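Putative isochorismatase (PDB 3KL2) belongs to the isochorismatase-like cysteine hydrolases and probably acts as a hydrolase, although its physiological substrate is not known. Local coordinates at residues L30-N35 with N162-S167; F37-G42 with G109-A114; I80-A83 with E88-R91; E84-L89 with K98-G103; D135-A138 with L142-I145. One frame throughout, in Å; residues are numbered along the deposited sequence.

The chain folds as a parallel sheet flanked by helices, and contact 1 lies nearest its middle, where the end of strand 26-31 meets the start of helix 164-174; by family resemblance this is the likely catalytic centre. Contacts 2, 3 and 5 touch it directly. Contact 5, about 13 Å away centre to centre, does so through Ile31 CD1 and Thr136 OG1, 3.5 Å apart. Contact 2 joins it through Asn35, whose ND2 lies 2.7 Å from Trp111 O, and contact 3 through Gln34 NE2, 2.7 Å from Ile80 O. Contacts 3 and 4 share Glu88 and Leu89, with centres about 5 Å apart; contact 4 comes no closer to contact 1 than about 8 Å between nearest atoms.

Contact 1: residues L30-N35 with N162-S167; sequences LIEYQN and NCCVES
Ile31, the last residue of strand 26-31, reaches across to the first turn of helix 164-174 with both of its branches. CG2 stands anti to the backbone N and meets Cys164 CB at 4.1 Å, while CD1, at the end of the longer branch, settles 3.8 Å from Cys164 O and 4.0 Å from Val165 CA. Val165 adds its CG2, 4.3 Å from Ile31 CD1. At Glu32 the backbone turns into a left-handed conformation, and the side chain, bent at chi2 (147°), sends its carboxylate toward the cysteine: OE2 lies 3.4 Å from Cys164 SG. The other oxygen, OE1, is engaged in a salt bridge with Lys131. The chain leaves the site through an inverse gamma turn centred on Tyr33, after which Gln34 gives its NE2 to the carbonyls of Ile80 and Ala113, tying this turn to two neighbouring loops. A carboxylate just after the first strand, with one oxygen close to a cysteine sulfur at a helix start and the other paired with a lysine, is consistent with the catalytic triad of the isochorismatase-like cysteine hydrolases, with Glu32 where many relatives have aspartate.

Contact 2: residues F37-G42 with G109-A114; sequences FTSDGG and GTWGAA
Trp111 pushes the far end of its six-membered ring against the backbone of the turn 39-42. CH2 lies 3.3 Å from Asp40 O, which approaches obliquely, and CZ3 comes 3.6 Å from Gly42 N, which sits at the ring edge in the plane of the indole. Ser39 completes the contact: its CB is 3.8 Å from Trp111 CZ2, again at an oblique angle. With CG anti to the backbone N (chi1 169°), the six-membered ring ends at the turn 39-42. That neighbour is a type II beta turn, closed by Gly42 N to Ser39 O at 2.9 Å, with Gly41 in the positive-phi position where such turns commonly place glycine. Ser39 OG is 2.8 Å from Thr38 OG1 in a hydrogen bond whose direction is open, and it also bonds to Asn35 OD1. On the other side, Trp111 begins a type I turn to Ala114, overlapped by an ST motif in which Ala113 N reaches Thr110 OG1 at 3.3 Å. Asn35 ND2 takes the Trp111 carbonyl, and backbone bonds pair Gly112 with Glu36 and Ala114 with Asn35. The polar ties between the two parts thus run through residues just before segment 37-42, while the ring contact adds mostly van der Waals packing at the protein surface, with Trp111 CH2 close to the Asp40 carbonyl oxygen.

Contact 3: residues I80-A83 with E88-R91; sequences ITFA and ELTR
The Phe82 ring is met obliquely by Leu89, whose side chain crosses it at about a right angle. Leu89 CD1 comes in 3.9 Å from Phe82 CE1 and 4.0 Å from Phe82 CD1, and Leu89 CD2 comes within 4.1 Å of that same CE1. Val100 of helix 96-103 also packs against Phe82, touching its CE2 atom. The second flat group, the carboxylate of Glu88, is approached from above its plane: Ala83 N donates to Glu88 OE1 over 2.9 Å, nearly straight at 162°, but 55° out of the carboxylate plane. Ala83 CB rests 3.6 Å from the same oxygen. Both segments belong to the long connection between strand 75-78 and helix 96-103 in this parallel alpha/beta fold, and the carboxylate draws the two ends of a loop excursion together. A water fills in the bridge, donating to Ala83 O at 2.8 Å and to Glu88 OE1 while accepting from Glu88 N at 3.1 Å. OE1 is therefore gripped by a backbone N-H and a water, and OE2 forms a salt bridge with Arg132, so both oxygens of this buried carboxylate are provided for; the arginine would probably favour its charged form. Glu88 CG stands anti to the carbonyl carbon (chi1 -56°) and the chain runs on extended, which carries the carboxylate to the Ala83 peptide. Phe144 and Ile145 of a third subunit pack on Leu89 and Glu88.

Contact 4: residues E84-L89 with K98-G103; sequences EGYGEL and KGVVDG
Tyr86 lays one face of its ring over the backbone of helix 96-103 at Val101. Val101 CA stands 4.1 Å from the ring centroid and only 10° off the normal, a CH-pi contact centred on the face. The tyrosine backbone is in a left-handed conformation, and its CG is anti to the carbonyl carbon (chi1 -63°), so the side chain heads for the helix, while chi2 of -82° turns the ring roughly perpendicular to the CA-CB-CG plane and presents its flat side. Val101 straddles the near end of that ring. Its CG1 stands anti to the backbone N and lies 4.2 Å from Tyr86 CG; the other branch, CG2, is 3.8 Å from Tyr86 CD1. That same CG2 meets Leu89 CD1 at 3.7 Å, making it the methyl wedged between both loop residues. Val100 crosses the tyrosine at about a right angle and brings CG1 to 4.1 Å from Tyr86 CE1. Beyond the ring the hydroxyl hydrogen-bonds to Ala105 O, further along the chain. On the loop side, Leu89 N to Tyr86 O, 3.1 Å, closes a type I turn, with Tyr86 and Leu89 at its two ends. The helix keeps its polar side turned elsewhere, with Lys98 NZ in a salt bridge to Asp102 OD2 at 2.8 Å through the syn lone pair. Dispersion and CH-pi contact thus dominate, and with its hydroxyl satisfied by Ala105 the ring is held at its far end as well as packed on its face.

Contact 5: residues D135-A138 with L142-I145; sequences DTFA and LDFI
Apolar contact centres on one methyl, Leu142 CD2, which sits over the middle of the Phe137 ring, 3.8 Å from the centroid and 13° off the normal: a CH-pi contact. The same methyl touches Thr136 CG2 at 3.6 Å, the threonine branch that stands anti to its backbone N. At the ring edge Asp143 takes over, its CB 3.9 Å from Phe137 CD1, with carboxylate and ring planes almost perpendicular (84°). Among the polar interactions, Asp135 caps its helix, OD1 accepting from Phe137 N at 2.9 Å from well above the carboxylate plane. A water lies between the helices, 2.9 Å from Asp143 N, whose hydrogen it accepts, and 3.1 Å from Phe137 O. Other polar ends have partners outside the pair: Asp135 OD2 bonds to Thr171 OG1, Thr136 OG1 to Thr168 OG1, and Asp143 OD2 forms a salt bridge with Arg175. The short helix 136-139 leads into helix 142-149. Phe137 also packs on Thr168 and Thr171 of helix 164-174, while Thr136 and Leu142 reach Ala78 and Met76 of strand 75-78, respectively, placing the pair between that helix and the central sheet.

Contact 1: residues L30-N35 with N162-S167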
# COMPACT_ATOMS: atom_id res chain seq x y z
N LEU A 30 14.59 -3.93 13.69
CA LEU A 30 15.91 -4.48 13.36
C LEU A 30 15.89 -5.25 12.05
O LEU A 30 15.29 -6.33 11.96
CB LEU A 30 16.35 -5.44 14.47
CG LEU A 30 16.44 -4.78 15.85
CD1 LEU A 30 16.88 -5.83 16.91
CD2 LEU A 30 17.39 -3.52 15.81
N ILE A 31 16.55 -4.72 11.03
CA ILE A 31 16.39 -5.24 9.69
C ILE A 31 17.53 -6.17 9.40
O ILE A 31 18.69 -5.74 9.35
CB ILE A 31 16.36 -4.15 8.62
CG1 ILE A 31 15.22 -3.17 8.88
CG2 ILE A 31 16.20 -4.79 7.22
CD1 ILE A 31 15.12 -2.02 7.86
N GLU A 32 17.19 -7.44 9.19
CA GLU A 32 18.12 -8.44 8.69
C GLU A 32 19.39 -8.67 9.52
O GLU A 32 20.48 -8.93 8.96
CB GLU A 32 18.46 -8.12 7.24
CG GLU A 32 17.32 -8.58 6.32
CD GLU A 32 17.13 -7.71 5.13
OE1 GLU A 32 15.95 -7.57 4.74
OE2 GLU A 32 18.13 -7.15 4.62
N TYR A 33 19.26 -8.68 10.84
CA TYR A 33 20.39 -9.10 11.63
C TYR A 33 20.50 -10.61 11.62
O TYR A 33 20.36 -11.24 12.66
CB TYR A 33 20.26 -8.59 13.04
CG TYR A 33 20.53 -7.11 13.22
CD1 TYR A 33 21.75 -6.65 13.68
CD2 TYR A 33 19.53 -6.19 12.95
CE1 TYR A 33 21.96 -5.27 13.89
CE2 TYR A 33 19.74 -4.84 13.13
CZ TYR A 33 20.95 -4.39 13.62
OH TYR A 33 21.08 -3.04 13.79
N GLN A 34 20.76 -11.18 10.43
CA GLN A 34 20.82 -12.59 10.21
C GLN A 34 22.26 -13.00 9.95
O GLN A 34 23.04 -12.21 9.44
CB GLN A 34 19.96 -13.01 9.01
CG GLN A 34 18.44 -12.92 9.28
CD GLN A 34 17.67 -12.74 8.03
OE1 GLN A 34 17.51 -11.61 7.57
NE2 GLN A 34 17.26 -13.84 7.41
N ASN A 35 22.59 -14.26 10.25
CA ASN A 35 23.92 -14.78 10.10
C ASN A 35 24.48 -14.44 8.73
O ASN A 35 25.63 -14.02 8.63
CB ASN A 35 23.99 -16.31 10.33
CG ASN A 35 23.76 -16.69 11.79
OD1 ASN A 35 24.37 -16.11 12.69
ND2 ASN A 35 22.84 -17.65 12.03
N ASN A 162 22.24 1.54 2.57
CA ASN A 162 21.68 2.22 1.39
C ASN A 162 20.66 1.41 0.63
O ASN A 162 20.16 1.87 -0.40
CB ASN A 162 22.78 2.73 0.42
CG ASN A 162 23.69 1.62 -0.04
OD1 ASN A 162 24.07 0.75 0.73
ND2 ASN A 162 24.00 1.62 -1.32
N CYS A 163 20.31 0.23 1.12
CA CYS A 163 19.36 -0.61 0.45
C CYS A 163 18.08 -0.73 1.28
O CYS A 163 17.30 0.21 1.34
CB CYS A 163 20.01 -1.94 0.11
SG CYS A 163 19.04 -2.88 -1.08
N CYS A 164 17.92 -1.86 1.98
CA CYS A 164 16.77 -2.17 2.82
C CYS A 164 16.54 -1.16 3.94
O CYS A 164 15.40 -0.84 4.26
CB CYS A 164 16.95 -3.58 3.41
SG CYS A 164 17.57 -4.83 2.19
N VAL A 165 17.61 -0.64 4.56
CA VAL A 165 17.42 0.33 5.62
C VAL A 165 16.89 1.62 5.00
O VAL A 165 15.89 2.19 5.45
CB VAL A 165 18.70 0.61 6.45
CG1 VAL A 165 18.48 1.82 7.30
CG2 VAL A 165 19.09 -0.60 7.30
N GLU A 166 17.52 2.05 3.93
CA GLU A 166 17.04 3.26 3.30
C GLU A 166 15.62 3.11 2.74
O GLU A 166 14.83 4.05 2.81
CB GLU A 166 18.01 3.74 2.25
CG GLU A 166 17.95 5.23 2.06
CD GLU A 166 18.91 5.74 1.01
OE1 GLU A 166 20.11 5.51 1.18
OE2 GLU A 166 18.46 6.38 0.04
N SER A 167 15.29 1.94 2.18
CA SER A 167 13.96 1.76 1.59
C SER A 167 12.86 1.81 2.65
O SER A 167 11.81 2.43 2.44
CB SER A 167 13.87 0.47 0.86
OG SER A 167 14.59 0.56 -0.31

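Contact 2: residues F37-G42 with G109-A114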
# COMPACT_ATOMS: atom_id res chain seq x y z
N PHE A 37 24.64 -12.03 6.99
CA PHE A 37 25.35 -10.75 7.00
C PHE A 37 26.32 -10.62 8.17
O PHE A 37 27.45 -10.16 8.01
CB PHE A 37 24.34 -9.58 7.15
CG PHE A 37 23.66 -9.15 5.89
CD1 PHE A 37 24.37 -8.89 4.73
CD2 PHE A 37 22.30 -8.91 5.89
CE1 PHE A 37 23.72 -8.44 3.54
CE2 PHE A 37 21.63 -8.46 4.72
CZ PHE A 37 22.33 -8.23 3.56
N THR A 38 25.87 -10.99 9.37
CA THR A 38 26.57 -10.66 10.61
C THR A 38 27.76 -11.52 10.97
O THR A 38 28.62 -11.09 11.73
CB THR A 38 25.62 -10.84 11.81
OG1 THR A 38 25.08 -12.16 11.73
CG2 THR A 38 24.49 -9.80 11.78
N SER A 39 27.83 -12.75 10.44
CA SER A 39 28.72 -13.77 11.03
C SER A 39 29.62 -14.44 10.00
O SER A 39 29.22 -14.64 8.85
CB SER A 39 27.86 -14.85 11.70
OG SER A 39 26.77 -14.29 12.42
N ASP A 40 30.82 -14.82 10.45
CA ASP A 40 31.81 -15.49 9.60
C ASP A 40 31.20 -16.71 8.91
O ASP A 40 30.60 -17.54 9.57
CB ASP A 40 33.04 -15.94 10.44
CG ASP A 40 34.06 -14.79 10.68
OD1 ASP A 40 33.98 -13.72 10.03
OD2 ASP A 40 34.98 -14.95 11.53
N GLY A 41 31.35 -16.77 7.58
CA GLY A 41 30.86 -17.88 6.77
C GLY A 41 29.50 -17.59 6.15
O GLY A 41 29.06 -18.30 5.25
N GLY A 42 28.83 -16.56 6.67
CA GLY A 42 27.61 -16.06 6.07
C GLY A 42 27.96 -15.60 4.66
O GLY A 42 29.03 -15.05 4.43
N GLY A 109 15.27 -22.08 6.70
CA GLY A 109 15.71 -23.32 7.41
C GLY A 109 17.21 -23.62 7.35
O GLY A 109 17.64 -24.79 7.52
N THR A 110 18.01 -22.58 7.10
CA THR A 110 19.48 -22.65 7.11
C THR A 110 20.01 -21.76 8.20
O THR A 110 19.33 -20.87 8.69
CB THR A 110 20.11 -22.15 5.82
OG1 THR A 110 19.76 -20.76 5.62
CG2 THR A 110 19.66 -22.99 4.64
N TRP A 111 21.26 -21.99 8.57
CA TRP A 111 21.95 -21.18 9.56
C TRP A 111 22.01 -19.74 9.07
O TRP A 111 21.79 -18.79 9.86
CB TRP A 111 23.35 -21.74 9.81
CG TRP A 111 24.28 -20.86 10.61
CD1 TRP A 111 24.38 -20.76 11.99
CD2 TRP A 111 25.27 -19.97 10.08
NE1 TRP A 111 25.36 -19.86 12.34
CE2 TRP A 111 25.94 -19.37 11.20
CE3 TRP A 111 25.68 -19.63 8.77
CZ2 TRP A 111 26.98 -18.46 11.05
CZ3 TRP A 111 26.73 -18.71 8.62
CH2 TRP A 111 27.36 -18.13 9.76
N GLY A 112 22.27 -19.57 7.79
CA GLY A 112 22.37 -18.21 7.21
C GLY A 112 21.15 -17.34 7.42
O GLY A 112 21.27 -16.11 7.63
N ALA A 113 19.99 -17.99 7.37
CA ALA A 113 18.70 -17.35 7.51
C ALA A 113 18.34 -17.00 8.95
O ALA A 113 17.45 -16.20 9.12
CB ALA A 113 17.56 -18.27 6.91
N ALA A 114 19.01 -17.59 9.95
CA ALA A 114 18.71 -17.32 11.35
C ALA A 114 19.20 -15.98 11.82
O ALA A 114 20.28 -15.49 11.41
CB ALA A 114 19.32 -18.38 12.25

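Contact 3: residues I80-A83 with E88-R91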
# COMPACT_ATOMS: atom_id res chain seq x y z
N ILE A 80 14.81 -11.47 6.40
CA ILE A 80 14.35 -11.82 5.06
C ILE A 80 14.66 -13.31 4.85
O ILE A 80 15.74 -13.76 5.24
CB ILE A 80 15.03 -10.90 4.03
CG1 ILE A 80 14.50 -11.13 2.62
CG2 ILE A 80 16.51 -11.12 3.97
CD1 ILE A 80 15.33 -10.42 1.53
N THR A 81 13.75 -14.07 4.24
CA THR A 81 13.98 -15.50 3.98
C THR A 81 13.31 -15.90 2.68
O THR A 81 12.36 -15.22 2.30
CB THR A 81 13.29 -16.37 5.05
OG1 THR A 81 11.89 -16.18 4.93
CG2 THR A 81 13.71 -16.03 6.44
N PHE A 82 13.75 -16.99 2.04
CA PHE A 82 13.11 -17.46 0.79
C PHE A 82 12.92 -18.96 0.84
O PHE A 82 13.81 -19.66 1.24
CB PHE A 82 13.90 -17.04 -0.50
CG PHE A 82 14.14 -15.54 -0.59
CD1 PHE A 82 13.34 -14.74 -1.38
CD2 PHE A 82 15.12 -14.94 0.19
CE1 PHE A 82 13.52 -13.36 -1.42
CE2 PHE A 82 15.32 -13.55 0.13
CZ PHE A 82 14.50 -12.77 -0.68
N ALA A 83 11.75 -19.45 0.46
CA ALA A 83 11.55 -20.87 0.29
C ALA A 83 12.62 -21.36 -0.68
O ALA A 83 12.93 -20.68 -1.66
CB ALA A 83 10.14 -21.17 -0.25
N GLU A 88 9.28 -18.46 -5.19
CA GLU A 88 8.42 -17.33 -4.82
C GLU A 88 8.76 -16.05 -5.59
O GLU A 88 8.01 -15.05 -5.48
CB GLU A 88 8.51 -16.99 -3.29
CG GLU A 88 8.20 -18.19 -2.35
CD GLU A 88 8.60 -17.95 -0.90
OE1 GLU A 88 9.77 -17.60 -0.61
OE2 GLU A 88 7.73 -18.12 -0.02
N LEU A 89 9.89 -16.06 -6.30
CA LEU A 89 10.37 -14.91 -7.08
C LEU A 89 10.29 -15.25 -8.55
O LEU A 89 10.29 -16.42 -8.90
CB LEU A 89 11.81 -14.59 -6.77
CG LEU A 89 12.15 -14.20 -5.34
CD1 LEU A 89 13.64 -13.76 -5.27
CD2 LEU A 89 11.19 -13.13 -4.74
N THR A 90 10.24 -14.22 -9.39
CA THR A 90 10.53 -14.37 -10.82
C THR A 90 11.74 -15.25 -11.05
O THR A 90 12.71 -15.15 -10.34
CB THR A 90 10.86 -13.00 -11.51
OG1 THR A 90 11.23 -13.23 -12.89
CG2 THR A 90 11.97 -12.21 -10.76
N ARG A 91 11.68 -16.07 -12.10
CA ARG A 91 12.84 -16.90 -12.52
C ARG A 91 13.99 -16.09 -13.13
O ARG A 91 15.09 -16.59 -13.27
CB ARG A 91 12.42 -17.97 -13.53
CG ARG A 91 11.39 -18.96 -13.02
CD ARG A 91 10.43 -19.37 -14.15
NE ARG A 91 11.11 -20.15 -15.19
CZ ARG A 91 10.72 -21.34 -15.66
NH1 ARG A 91 9.59 -21.94 -15.22
NH2 ARG A 91 11.46 -21.94 -16.61
O HOH W 1 11.24 -18.80 -2.85

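Contact 4: residues E84-L89 with K98-G103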
# COMPACT_ATOMS: atom_id res chain seq x y z
N GLU A 84 13.21 -22.51 -0.36
CA GLU A 84 14.27 -23.12 -1.14
C GLU A 84 13.85 -23.31 -2.58
O GLU A 84 12.75 -23.76 -2.84
CB GLU A 84 14.64 -24.51 -0.54
CG GLU A 84 15.87 -25.23 -1.11
CD GLU A 84 16.15 -26.51 -0.31
OE1 GLU A 84 16.50 -26.38 0.90
OE2 GLU A 84 15.96 -27.64 -0.86
N GLY A 85 14.76 -23.00 -3.49
CA GLY A 85 14.52 -23.01 -4.93
C GLY A 85 14.13 -21.63 -5.46
O GLY A 85 14.09 -21.43 -6.64
N TYR A 86 13.85 -20.67 -4.58
CA TYR A 86 13.46 -19.30 -4.99
C TYR A 86 12.20 -19.24 -5.87
O TYR A 86 12.01 -18.31 -6.64
CB TYR A 86 14.65 -18.54 -5.64
CG TYR A 86 15.79 -18.34 -4.66
CD1 TYR A 86 15.76 -17.31 -3.74
CD2 TYR A 86 16.86 -19.22 -4.61
CE1 TYR A 86 16.75 -17.15 -2.82
CE2 TYR A 86 17.88 -19.04 -3.66
CZ TYR A 86 17.81 -18.00 -2.79
OH TYR A 86 18.81 -17.80 -1.83
N GLY A 87 11.32 -20.21 -5.71
CA GLY A 87 10.12 -20.32 -6.56
C GLY A 87 9.04 -19.25 -6.25
O GLY A 87 8.03 -19.17 -6.98
N GLU A 88 9.28 -18.46 -5.19
CA GLU A 88 8.42 -17.33 -4.82
C GLU A 88 8.76 -16.05 -5.59
O GLU A 88 8.01 -15.05 -5.48
CB GLU A 88 8.51 -16.99 -3.29
CG GLU A 88 8.20 -18.19 -2.35
CD GLU A 88 8.60 -17.95 -0.90
OE1 GLU A 88 9.77 -17.60 -0.61
OE2 GLU A 88 7.73 -18.12 -0.02
N LEU A 89 9.89 -16.06 -6.30
CA LEU A 89 10.37 -14.91 -7.08
C LEU A 89 10.29 -15.25 -8.55
O LEU A 89 10.29 -16.42 -8.90
CB LEU A 89 11.81 -14.59 -6.77
CG LEU A 89 12.15 -14.20 -5.34
CD1 LEU A 89 13.64 -13.76 -5.27
CD2 LEU A 89 11.19 -13.13 -4.74
N LYS A 98 18.79 -10.27 -7.62
CA LYS A 98 19.47 -11.24 -8.47
C LYS A 98 20.71 -11.81 -7.76
O LYS A 98 21.06 -12.98 -7.93
CB LYS A 98 19.90 -10.58 -9.77
CG LYS A 98 20.51 -11.53 -10.85
CD LYS A 98 21.45 -10.74 -11.76
CE LYS A 98 21.86 -11.47 -13.04
NZ LYS A 98 21.91 -12.96 -12.86
N GLY A 99 21.37 -10.97 -6.96
CA GLY A 99 22.52 -11.40 -6.19
C GLY A 99 22.16 -12.37 -5.08
O GLY A 99 22.91 -13.33 -4.82
N VAL A 100 21.03 -12.10 -4.41
CA VAL A 100 20.50 -12.97 -3.38
C VAL A 100 20.25 -14.35 -3.98
O VAL A 100 20.68 -15.36 -3.42
CB VAL A 100 19.18 -12.40 -2.81
CG1 VAL A 100 18.38 -13.46 -2.06
CG2 VAL A 100 19.48 -11.17 -1.94
N VAL A 101 19.57 -14.37 -5.12
CA VAL A 101 19.22 -15.64 -5.77
C VAL A 101 20.45 -16.38 -6.23
O VAL A 101 20.60 -17.57 -5.97
CB VAL A 101 18.26 -15.43 -6.96
CG1 VAL A 101 18.07 -16.72 -7.74
CG2 VAL A 101 16.92 -14.90 -6.45
N ASP A 102 21.33 -15.68 -6.93
CA ASP A 102 22.51 -16.30 -7.51
C ASP A 102 23.45 -16.75 -6.39
O ASP A 102 24.12 -17.75 -6.53
CB ASP A 102 23.23 -15.30 -8.43
CG ASP A 102 22.50 -15.08 -9.77
OD1 ASP A 102 21.50 -15.79 -10.05
OD2 ASP A 102 22.95 -14.21 -10.55
N GLY A 103 23.50 -16.02 -5.29
CA GLY A 103 24.34 -16.37 -4.18
C GLY A 103 23.78 -17.47 -3.26
O GLY A 103 24.50 -17.94 -2.40

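Contact 5: residues D135-A138 with L142-I145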
# COMPACT_ATOMS: atom_id res chain seq x y z
N ASP A 135 12.33 -3.15 0.93
CA ASP A 135 11.54 -2.30 1.82
C ASP A 135 10.80 -3.18 2.82
O ASP A 135 10.08 -4.05 2.44
CB ASP A 135 10.56 -1.50 0.95
CG ASP A 135 9.73 -0.55 1.77
OD1 ASP A 135 9.85 -0.52 3.02
OD2 ASP A 135 8.92 0.18 1.14
N THR A 136 10.98 -2.98 4.11
CA THR A 136 10.29 -3.79 5.09
C THR A 136 8.74 -3.57 4.99
O THR A 136 7.94 -4.49 5.22
CB THR A 136 10.84 -3.48 6.55
OG1 THR A 136 12.27 -3.57 6.56
CG2 THR A 136 10.33 -4.48 7.59
N PHE A 137 8.28 -2.36 4.64
CA PHE A 137 6.83 -2.14 4.49
C PHE A 137 6.20 -2.81 3.28
O PHE A 137 5.00 -2.97 3.26
CB PHE A 137 6.53 -0.64 4.46
CG PHE A 137 6.74 0.07 5.79
CD1 PHE A 137 5.72 0.13 6.72
CD2 PHE A 137 7.95 0.64 6.12
CE1 PHE A 137 5.87 0.78 7.95
CE2 PHE A 137 8.14 1.32 7.36
CZ PHE A 137 7.10 1.38 8.28
N ALA A 138 6.97 -3.24 2.29
CA ALA A 138 6.35 -3.71 1.00
C ALA A 138 5.88 -5.18 0.95
O ALA A 138 5.11 -5.53 0.09
CB ALA A 138 7.29 -3.44 -0.22
N LEU A 142 4.51 -5.45 8.85
CA LEU A 142 5.05 -4.39 9.67
C LEU A 142 4.09 -3.23 9.87
O LEU A 142 3.87 -2.81 11.03
CB LEU A 142 6.34 -3.83 9.10
CG LEU A 142 6.98 -2.71 9.98
CD1 LEU A 142 7.32 -3.26 11.33
CD2 LEU A 142 8.23 -2.08 9.32
N ASP A 143 3.57 -2.67 8.77
CA ASP A 143 2.64 -1.55 8.86
C ASP A 143 1.40 -1.89 9.69
O ASP A 143 1.01 -1.11 10.59
CB ASP A 143 2.13 -1.16 7.48
CG ASP A 143 1.66 0.28 7.42
OD1 ASP A 143 1.90 1.06 8.38
OD2 ASP A 143 1.14 0.64 6.36
N PHE A 144 0.79 -3.05 9.40
CA PHE A 144 -0.35 -3.51 10.19
C PHE A 144 -0.09 -3.56 11.72
O PHE A 144 -0.90 -3.13 12.51
CB PHE A 144 -0.76 -4.89 9.74
CG PHE A 144 -2.00 -5.36 10.36
CD1 PHE A 144 -3.20 -5.31 9.66
CD2 PHE A 144 -2.00 -5.85 11.65
CE1 PHE A 144 -4.37 -5.77 10.25
CE2 PHE A 144 -3.17 -6.29 12.24
CZ PHE A 144 -4.33 -6.25 11.57
N ILE A 145 1.05 -4.10 12.11
CA ILE A 145 1.33 -4.32 13.51
C ILE A 145 1.64 -2.99 14.20
O ILE A 145 1.15 -2.76 15.30
CB ILE A 145 2.49 -5.36 13.68
CG1 ILE A 145 1.98 -6.73 13.25
CG2 ILE A 145 3.05 -5.36 15.14
CD1 ILE A 145 3.01 -7.82 13.11
O HOH W 2 4.03 -3.65 6.08